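Local coordinates for esterase (PDB 3D7R), which probably hydrolyses ester bonds, as a putative esterase of the alpha/beta hydrolase fold, at residues 50-55 with 107-112; 184-189 with 254-259. One frame throughout, in Å; residues are numbered along the deposited sequence.

Contact 1 of 2, residues 50-55 with 107-112; sequences ERFFYK and NALQPS. With DMS (dimethyl sulfoxide), chain I.
Ala108 points its CB at helix 46-61 and comes to the rim of the Phe52 ring, close to its plane, with Ala108 CB 3.7 Å from Phe52 CE2. Phe52 CZ is a little farther from the same methyl, so the CE2-CZ side of the ring does the touching. The ring gets there because CG stands anti to the backbone N (chi1 -178°), which carries it from the helix towards the loop. Ala108 also holds the helix through its backbone: its O accepts hydrogen bonds from Asn60 ND2 and Arg56 NE.

Next along the loop, Leu109 offers a single methyl. Its CD2 lies 4.0 Å from both Phe52 CZ and Phe52 CE1, approaching the ring obliquely, and the two side chains cross at about a right angle. All three touching residues are buried, and the contact between them is purely apolar.

The loop belongs to the alpha/beta hydrolase fold: it follows strand 98-102 and the His-Gly-Gly sequence that begins at His103, which in hormone-sensitive-lipase-like esterases supplies oxyanion-hole amides, and may do so here. Helix 46-61, which precedes the sheet strands, packs over this loop, and Phe52 also touches Ile231 of helix 225-236, an arrangement consistent with the cap of such enzymes.

Ser112 closes the segment as N-cap of helix 113-126, its OG accepting from Phe114 N. The same hydroxyl donates to a dimethyl sulfoxide, probably from the crystallisation liquor; the 2.5 Å between Ser112 OG and DMS O is short for a hydrogen bond, and its exact length is doubtful.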
ATOM      1  N   GLU A  50       3.036  18.717 -14.312  1.00 11.91           N
ATOM      2  CA  GLU A  50       3.008  19.992 -13.579  1.00 13.24           C
ATOM      3  C   GLU A  50       1.610  20.296 -13.047  1.00 12.86           C
ATOM      4  O   GLU A  50       1.459  20.615 -11.864  1.00 12.88           O
ATOM      5  CB  GLU A  50       3.491  21.169 -14.440  1.00 13.48           C
ATOM      6  CG  GLU A  50       4.949  21.099 -14.906  1.00 17.85           C
ATOM      7  CD  GLU A  50       5.318  22.253 -15.873  0.75 22.13           C
ATOM      8  OE1 GLU A  50       4.817  23.388 -15.687  0.75 22.77           O
ATOM      9  OE2 GLU A  50       6.112  22.022 -16.820  0.75 25.55           O
ATOM     10  N   ARG A  51       0.595  20.162 -13.903  1.00 12.87           N
ATOM     11  CA  ARG A  51      -0.810  20.395 -13.518  1.00 13.28           C
ATOM     12  C   ARG A  51      -1.271  19.479 -12.382  1.00 12.82           C
ATOM     13  O   ARG A  51      -1.983  19.906 -11.470  1.00 12.17           O
ATOM     14  CB  ARG A  51      -1.743  20.254 -14.729  1.00 13.71           C
ATOM     15  CG  ARG A  51      -1.541  21.371 -15.782  1.00 18.11           C
ATOM     16  CD  ARG A  51      -2.691  21.427 -16.781  1.00 23.89           C
ATOM     17  NE  ARG A  51      -2.544  20.404 -17.812  1.00 28.91           N
ATOM     18  CZ  ARG A  51      -2.124  20.647 -19.053  1.00 32.37           C
ATOM     19  NH1 ARG A  51      -1.812  21.884 -19.433  1.00 32.85           N
ATOM     20  NH2 ARG A  51      -2.013  19.649 -19.921  1.00 33.08           N
ATOM     21  N   PHE A  52      -0.861  18.215 -12.453  1.00 12.37           N
ATOM     22  CA  PHE A  52      -1.097  17.245 -11.390  1.00 11.53           C
ATOM     23  C   PHE A  52      -0.461  17.688 -10.075  1.00 11.68           C
ATOM     24  O   PHE A  52      -1.145  17.717  -9.060  1.00 12.15           O
ATOM     25  CB  PHE A  52      -0.538  15.879 -11.802  1.00 11.60           C
ATOM     26  CG  PHE A  52      -0.768  14.784 -10.790  1.00 10.03           C
ATOM     27  CD1 PHE A  52      -2.011  14.153 -10.702  1.00 10.68           C
ATOM     28  CD2 PHE A  52       0.265  14.356  -9.960  1.00  9.63           C
ATOM     29  CE1 PHE A  52      -2.238  13.107  -9.791  1.00 10.40           C
ATOM     30  CE2 PHE A  52       0.059  13.300  -9.033  1.00 10.76           C
ATOM     31  CZ  PHE A  52      -1.206  12.675  -8.956  1.00  9.85           C
ATOM     32  N   PHE A  53       0.835  18.025 -10.091  1.00 11.57           N
ATOM     33  CA  PHE A  53       1.519  18.497  -8.877  1.00 11.54           C
ATOM     34  C   PHE A  53       0.869  19.745  -8.302  1.00 11.31           C
ATOM     35  O   PHE A  53       0.700  19.850  -7.096  1.00 10.87           O
ATOM     36  CB  PHE A  53       3.021  18.752  -9.103  1.00 11.19           C
ATOM     37  CG  PHE A  53       3.837  17.488  -9.315  1.00 11.61           C
ATOM     38  CD1 PHE A  53       3.462  16.281  -8.718  1.00 11.72           C
ATOM     39  CD2 PHE A  53       4.986  17.514 -10.107  1.00 12.06           C
ATOM     40  CE1 PHE A  53       4.207  15.123  -8.909  1.00 11.20           C
ATOM     41  CE2 PHE A  53       5.758  16.338 -10.305  1.00 11.40           C
ATOM     42  CZ  PHE A  53       5.353  15.153  -9.713  1.00 11.53           C
ATOM     43  N   TYR A  54       0.532  20.698  -9.168  1.00 11.89           N
ATOM     44  CA  TYR A  54      -0.191  21.900  -8.748  1.00 12.61           C
ATOM     45  C   TYR A  54      -1.489  21.538  -7.996  1.00 11.94           C
ATOM     46  O   TYR A  54      -1.722  22.010  -6.871  1.00 10.75           O
ATOM     47  CB  TYR A  54      -0.522  22.792  -9.954  1.00 14.34           C
ATOM     48  CG  TYR A  54      -1.373  23.996  -9.578  1.00 17.39           C
ATOM     49  CD1 TYR A  54      -0.772  25.196  -9.193  1.00 20.63           C
ATOM     50  CD2 TYR A  54      -2.768  23.940  -9.615  1.00 20.37           C
ATOM     51  CE1 TYR A  54      -1.534  26.314  -8.856  1.00 22.73           C
ATOM     52  CE2 TYR A  54      -3.547  25.059  -9.270  1.00 22.39           C
ATOM     53  CZ  TYR A  54      -2.911  26.239  -8.895  1.00 22.89           C
ATOM     54  OH  TYR A  54      -3.643  27.362  -8.546  1.00 24.53           O
ATOM     55  N   LYS A  55      -2.316  20.701  -8.619  1.00 10.96           N
ATOM     56  CA  LYS A  55      -3.563  20.217  -8.003  1.00 11.43           C
ATOM     57  C   LYS A  55      -3.320  19.479  -6.676  1.00 10.74           C
ATOM     58  O   LYS A  55      -4.006  19.729  -5.681  1.00  9.72           O
ATOM     59  CB  LYS A  55      -4.315  19.288  -8.976  1.00 12.31           C
ATOM     60  CG  LYS A  55      -5.713  18.909  -8.493  1.00 15.78           C
ATOM     61  CD  LYS A  55      -6.510  18.146  -9.559  1.00 22.12           C
ATOM     62  CE  LYS A  55      -7.976  17.993  -9.135  1.00 24.72           C
ATOM     63  NZ  LYS A  55      -8.145  17.145  -7.912  1.00 28.82           N
ATOM     64  N   ASN A 107       2.065   8.237  -3.343  1.00  7.92           N
ATOM     65  CA  ASN A 107       2.565   9.254  -2.396  1.00  8.14           C
ATOM     66  C   ASN A 107       2.169  10.667  -2.807  1.00  8.11           C
ATOM     67  O   ASN A 107       2.797  11.643  -2.370  1.00  8.89           O
ATOM     68  CB  ASN A 107       4.089   9.155  -2.162  1.00  7.54           C
ATOM     69  CG  ASN A 107       4.519   7.751  -1.715  1.00  9.78           C
ATOM     70  OD1 ASN A 107       4.022   7.235  -0.722  1.00 11.20           O
ATOM     71  ND2 ASN A 107       5.421   7.127  -2.472  1.00 10.50           N
ATOM     72  N   ALA A 108       1.116  10.763  -3.617  1.00  7.97           N
ATOM     73  CA  ALA A 108       0.607  12.035  -4.140  1.00  8.31           C
ATOM     74  C   ALA A 108      -0.903  12.171  -3.945  1.00  8.78           C
ATOM     75  O   ALA A 108      -1.420  13.288  -3.758  1.00  9.47           O
ATOM     76  CB  ALA A 108       0.942  12.167  -5.637  1.00  8.44           C
ATOM     77  N   LEU A 109      -1.602  11.037  -4.047  1.00  8.16           N
ATOM     78  CA  LEU A 109      -3.051  10.959  -3.850  1.00  7.88           C
ATOM     79  C   LEU A 109      -3.410  10.571  -2.420  1.00  8.04           C
ATOM     80  O   LEU A 109      -2.697   9.815  -1.778  1.00  8.68           O
ATOM     81  CB  LEU A 109      -3.659   9.905  -4.787  1.00  7.49           C
ATOM     82  CG  LEU A 109      -3.501  10.149  -6.288  1.00  7.90           C
ATOM     83  CD1 LEU A 109      -4.054   8.946  -7.056  1.00  7.99           C
ATOM     84  CD2 LEU A 109      -4.213  11.449  -6.694  1.00  5.46           C
ATOM     85  N   GLN A 110      -4.534  11.081  -1.945  1.00  7.84           N
ATOM     86  CA  GLN A 110      -5.084  10.681  -0.662  1.00  8.83           C
ATOM     87  C   GLN A 110      -5.905   9.401  -0.874  1.00  9.08           C
ATOM     88  O   GLN A 110      -6.034   8.928  -2.034  1.00  9.61           O
ATOM     89  CB  GLN A 110      -5.946  11.817  -0.085  1.00  8.33           C
ATOM     90  CG  GLN A 110      -5.189  13.108   0.216  1.00  9.40           C
ATOM     91  CD  GLN A 110      -4.200  13.011   1.390  1.00 12.01           C
ATOM     92  OE1 GLN A 110      -3.557  11.985   1.614  1.00 10.65           O
ATOM     93  NE2 GLN A 110      -4.046  14.120   2.110  1.00 14.20           N
ATOM     94  N   PRO A 111      -6.431   8.798   0.224  1.00  9.37           N
ATOM     95  CA  PRO A 111      -7.234   7.599   0.009  1.00  9.26           C
ATOM     96  C   PRO A 111      -8.451   7.807  -0.891  1.00  9.92           C
ATOM     97  O   PRO A 111      -9.139   8.828  -0.815  1.00  9.82           O
ATOM     98  CB  PRO A 111      -7.684   7.206   1.422  1.00  8.84           C
ATOM     99  CG  PRO A 111      -6.641   7.791   2.315  1.00  9.36           C
ATOM    100  CD  PRO A 111      -6.298   9.104   1.660  1.00  9.41           C
ATOM    101  N   SER A 112      -8.683   6.808  -1.735  1.00  9.76           N
ATOM    102  CA  SER A 112      -9.854   6.714  -2.586  1.00 10.10           C
ATOM    103  C   SER A 112     -11.063   6.409  -1.724  1.00  9.63           C
ATOM    104  O   SER A 112     -10.911   5.803  -0.677  1.00  9.94           O
ATOM    105  CB  SER A 112      -9.631   5.541  -3.546  1.00  9.93           C
ATOM    106  OG  SER A 112     -10.798   5.279  -4.266  1.00 13.09           O
TER
HETATM  107  S   DMS I1407     -11.157   4.416  -8.022  1.00 26.61           S
HETATM  108  O   DMS I1407     -10.225   4.228  -6.517  1.00 26.19           O
HETATM  109  C1  DMS I1407     -11.358   2.766  -8.748  1.00 26.99           C
HETATM  110  C2  DMS I1407     -12.894   4.764  -7.627  1.00 26.78           C

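Contact 2 of 2, residues 184-189 with 254-259; sequences SLLDNQ and EGLPPV
Leu186 is laid against the peptide backbone of Glu254, Gly255 and Leu256, joining the last turn of helix 173-187 to the loop that enters strand 259-264 of the alpha/beta hydrolase sheet. With CG anti to the backbone N (chi1 177°), the side chain leaves the helix towards the loop and divides its two methyls between neighbouring carbonyl groups. Leu186 CD2 lies 3.3 Å from Glu254 O, and Leu186 CD1 is 3.7 Å from Gly255 O. Gly255 has a positive phi of 100° and, lacking a side chain, lets CD1 lie close to its backbone.

Leu256 meets the same CD2 with its own CD2, methyl against methyl: Leu186 CD2 and Leu256 CD2 are 4.0 Å apart. Leu256 is buried and also reaches Leu179 and Val182 of the same helix, while the carboxylate of Glu254 leads away to His283.

Past Leu186 the helix stops in a Schellman motif, with Gln189 as its C-prime residue and Gln189 N bonded to Leu186 O. Four residues before Asn188, Ser184 O takes two donors on opposite faces of its plane: Asn188 N and, at 2.9 Å, Asn188 ND2.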
ATOM      1  N   SER A 184      13.087  -1.164   7.096  1.00  8.07           N
ATOM      2  CA  SER A 184      13.669  -0.180   8.012  1.00  8.27           C
ATOM      3  C   SER A 184      13.677  -0.658   9.472  1.00  7.83           C
ATOM      4  O   SER A 184      14.706  -0.560  10.163  1.00  7.33           O
ATOM      5  CB  SER A 184      12.938   1.153   7.892  1.00  8.47           C
ATOM      6  OG  SER A 184      13.469   2.093   8.809  1.00 10.67           O
ATOM      7  N   LEU A 185      12.552  -1.190   9.930  1.00  6.84           N
ATOM      8  CA  LEU A 185      12.469  -1.767  11.275  1.00  7.53           C
ATOM      9  C   LEU A 185      13.527  -2.862  11.465  1.00  8.06           C
ATOM     10  O   LEU A 185      14.245  -2.883  12.471  1.00  7.36           O
ATOM     11  CB  LEU A 185      11.076  -2.364  11.521  1.00  6.52           C
ATOM     12  CG  LEU A 185       9.866  -1.420  11.521  1.00  6.99           C
ATOM     13  CD1 LEU A 185       8.571  -2.222  11.615  1.00  6.37           C
ATOM     14  CD2 LEU A 185       9.930  -0.417  12.650  1.00  5.40           C
ATOM     15  N   LEU A 186      13.598  -3.769  10.489  1.00  8.46           N
ATOM     16  CA  LEU A 186      14.565  -4.868  10.486  1.00  9.72           C
ATOM     17  C   LEU A 186      16.042  -4.380  10.507  1.00 10.11           C
ATOM     18  O   LEU A 186      16.857  -4.874  11.297  1.00 10.74           O
ATOM     19  CB  LEU A 186      14.292  -5.754   9.254  1.00  9.39           C
ATOM     20  CG  LEU A 186      15.199  -6.947   8.965  1.00 11.50           C
ATOM     21  CD1 LEU A 186      15.246  -7.873  10.181  1.00 11.14           C
ATOM     22  CD2 LEU A 186      14.683  -7.678   7.730  1.00  9.09           C
ATOM     23  N   ASP A 187      16.383  -3.442   9.625  1.00  9.74           N
ATOM     24  CA  ASP A 187      17.728  -2.845   9.579  1.00 10.34           C
ATOM     25  C   ASP A 187      18.070  -2.114  10.885  1.00 10.14           C
ATOM     26  O   ASP A 187      19.251  -2.004  11.274  1.00 10.28           O
ATOM     27  CB  ASP A 187      17.841  -1.858   8.409  1.00 10.30           C
ATOM     28  CG  ASP A 187      17.729  -2.552   7.019  1.00 11.77           C
ATOM     29  OD1 ASP A 187      17.915  -3.787   6.921  1.00 12.50           O
ATOM     30  OD2 ASP A 187      17.443  -1.850   6.026  1.00 14.17           O
ATOM     31  N   ASN A 188      17.035  -1.611  11.548  1.00  9.55           N
ATOM     32  CA  ASN A 188      17.205  -0.834  12.786  1.00  9.47           C
ATOM     33  C   ASN A 188      16.956  -1.625  14.094  1.00  8.97           C
ATOM     34  O   ASN A 188      16.844  -1.045  15.176  1.00  8.44           O
ATOM     35  CB  ASN A 188      16.343   0.419  12.699  1.00  9.34           C
ATOM     36  CG  ASN A 188      16.978   1.489  11.808  1.00 11.25           C
ATOM     37  OD1 ASN A 188      18.006   2.074  12.158  1.00 11.30           O
ATOM     38  ND2 ASN A 188      16.380   1.736  10.658  1.00 12.81           N
ATOM     39  N   GLN A 189      16.876  -2.951  13.974  1.00  8.25           N
ATOM     40  CA  GLN A 189      16.605  -3.850  15.103  1.00  9.55           C
ATOM     41  C   GLN A 189      15.318  -3.535  15.905  1.00  9.78           C
ATOM     42  O   GLN A 189      15.253  -3.798  17.119  1.00  9.36           O
ATOM     43  CB  GLN A 189      17.815  -3.910  16.050  1.00  9.92           C
ATOM     44  CG  GLN A 189      19.119  -4.250  15.341  1.00 12.15           C
ATOM     45  CD  GLN A 189      20.204  -4.697  16.319  1.00 16.11           C
ATOM     46  OE1 GLN A 189      20.834  -5.733  16.117  1.00 18.33           O
ATOM     47  NE2 GLN A 189      20.404  -3.931  17.396  1.00 12.67           N
ATOM     48  N   GLU A 254      16.432 -11.048   4.305  1.00 11.51           N
ATOM     49  CA  GLU A 254      16.744 -11.927   5.439  1.00 11.94           C
ATOM     50  C   GLU A 254      16.280 -11.336   6.767  1.00 11.78           C
ATOM     51  O   GLU A 254      16.695 -10.228   7.131  1.00 11.66           O
ATOM     52  CB  GLU A 254      18.246 -12.240   5.479  1.00 12.58           C
ATOM     53  CG  GLU A 254      18.751 -12.864   4.167  1.00 15.67           C
ATOM     54  CD  GLU A 254      20.236 -13.261   4.207  1.00 17.81           C
ATOM     55  OE1 GLU A 254      20.907 -12.963   5.208  1.00 19.92           O
ATOM     56  OE2 GLU A 254      20.731 -13.875   3.240  1.00 18.70           O
ATOM     57  N   GLY A 255      15.416 -12.077   7.468  1.00 10.80           N
ATOM     58  CA  GLY A 255      14.871 -11.659   8.756  1.00 10.76           C
ATOM     59  C   GLY A 255      13.462 -11.060   8.722  1.00 10.32           C
ATOM     60  O   GLY A 255      12.901 -10.733   9.758  1.00  9.94           O
ATOM     61  N   LEU A 256      12.888 -10.902   7.532  1.00  9.87           N
ATOM     62  CA  LEU A 256      11.534 -10.365   7.410  1.00  9.98           C
ATOM     63  C   LEU A 256      10.510 -11.267   8.118  1.00 10.33           C
ATOM     64  O   LEU A 256      10.715 -12.484   8.221  1.00  9.82           O
ATOM     65  CB  LEU A 256      11.149 -10.187   5.929  1.00  9.80           C
ATOM     66  CG  LEU A 256      11.739  -8.968   5.194  1.00  8.37           C
ATOM     67  CD1 LEU A 256      11.410  -8.999   3.718  1.00  7.46           C
ATOM     68  CD2 LEU A 256      11.193  -7.676   5.825  1.00  7.37           C
ATOM     69  N   PRO A 257       9.400 -10.677   8.594  1.00 10.40           N
ATOM     70  CA  PRO A 257       8.303 -11.520   9.082  1.00 10.45           C
ATOM     71  C   PRO A 257       7.614 -12.176   7.876  1.00  9.92           C
ATOM     72  O   PRO A 257       7.908 -11.790   6.727  1.00 10.06           O
ATOM     73  CB  PRO A 257       7.360 -10.500   9.751  1.00 10.38           C
ATOM     74  CG  PRO A 257       7.571  -9.253   8.975  1.00 10.99           C
ATOM     75  CD  PRO A 257       9.068  -9.242   8.671  1.00 10.45           C
ATOM     76  N   PRO A 258       6.724 -13.169   8.114  1.00  9.39           N
ATOM     77  CA  PRO A 258       5.987 -13.789   7.010  1.00  8.87           C
ATOM     78  C   PRO A 258       5.297 -12.742   6.127  1.00  8.13           C
ATOM     79  O   PRO A 258       4.673 -11.820   6.652  1.00  8.06           O
ATOM     80  CB  PRO A 258       4.932 -14.647   7.726  1.00  8.53           C
ATOM     81  CG  PRO A 258       5.586 -15.009   9.027  1.00 10.51           C
ATOM     82  CD  PRO A 258       6.387 -13.786   9.417  1.00  8.97           C
ATOM     83  N   VAL A 259       5.421 -12.901   4.812  1.00  7.26           N
ATOM     84  CA  VAL A 259       4.842 -11.950   3.827  1.00  7.44           C
ATOM     85  C   VAL A 259       3.727 -12.635   3.030  1.00  7.89           C
ATOM     86  O   VAL A 259       3.852 -13.822   2.659  1.00  7.96           O
ATOM     87  CB  VAL A 259       5.944 -11.329   2.886  1.00  7.29           C
ATOM     88  CG1 VAL A 259       5.326 -10.368   1.823  1.00  7.15           C
ATOM     89  CG2 VAL A 259       7.005 -10.559   3.690  1.00  6.05           C
TER

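Overall arrangement
Both segments of contact 1 precede those of contact 2 in sequence, and the two sites flank the molecular centre, 31 Å apart between centres and about 14 Å between nearest atoms. Both concern loops that lead into or out of the central sheet. The loop of contact 1 leaves strand 98-102 by way of the His-Gly-Gly sequence, a possible oxyanion-hole element. One dimethyl sulfoxide is bound at Ser112 OG, and another lies about 5 Å from the Phe52 side chain. Contact 2 joins the far end of helix 173-187, whose start, just after strand 166-171, is where this fold normally carries its nucleophile.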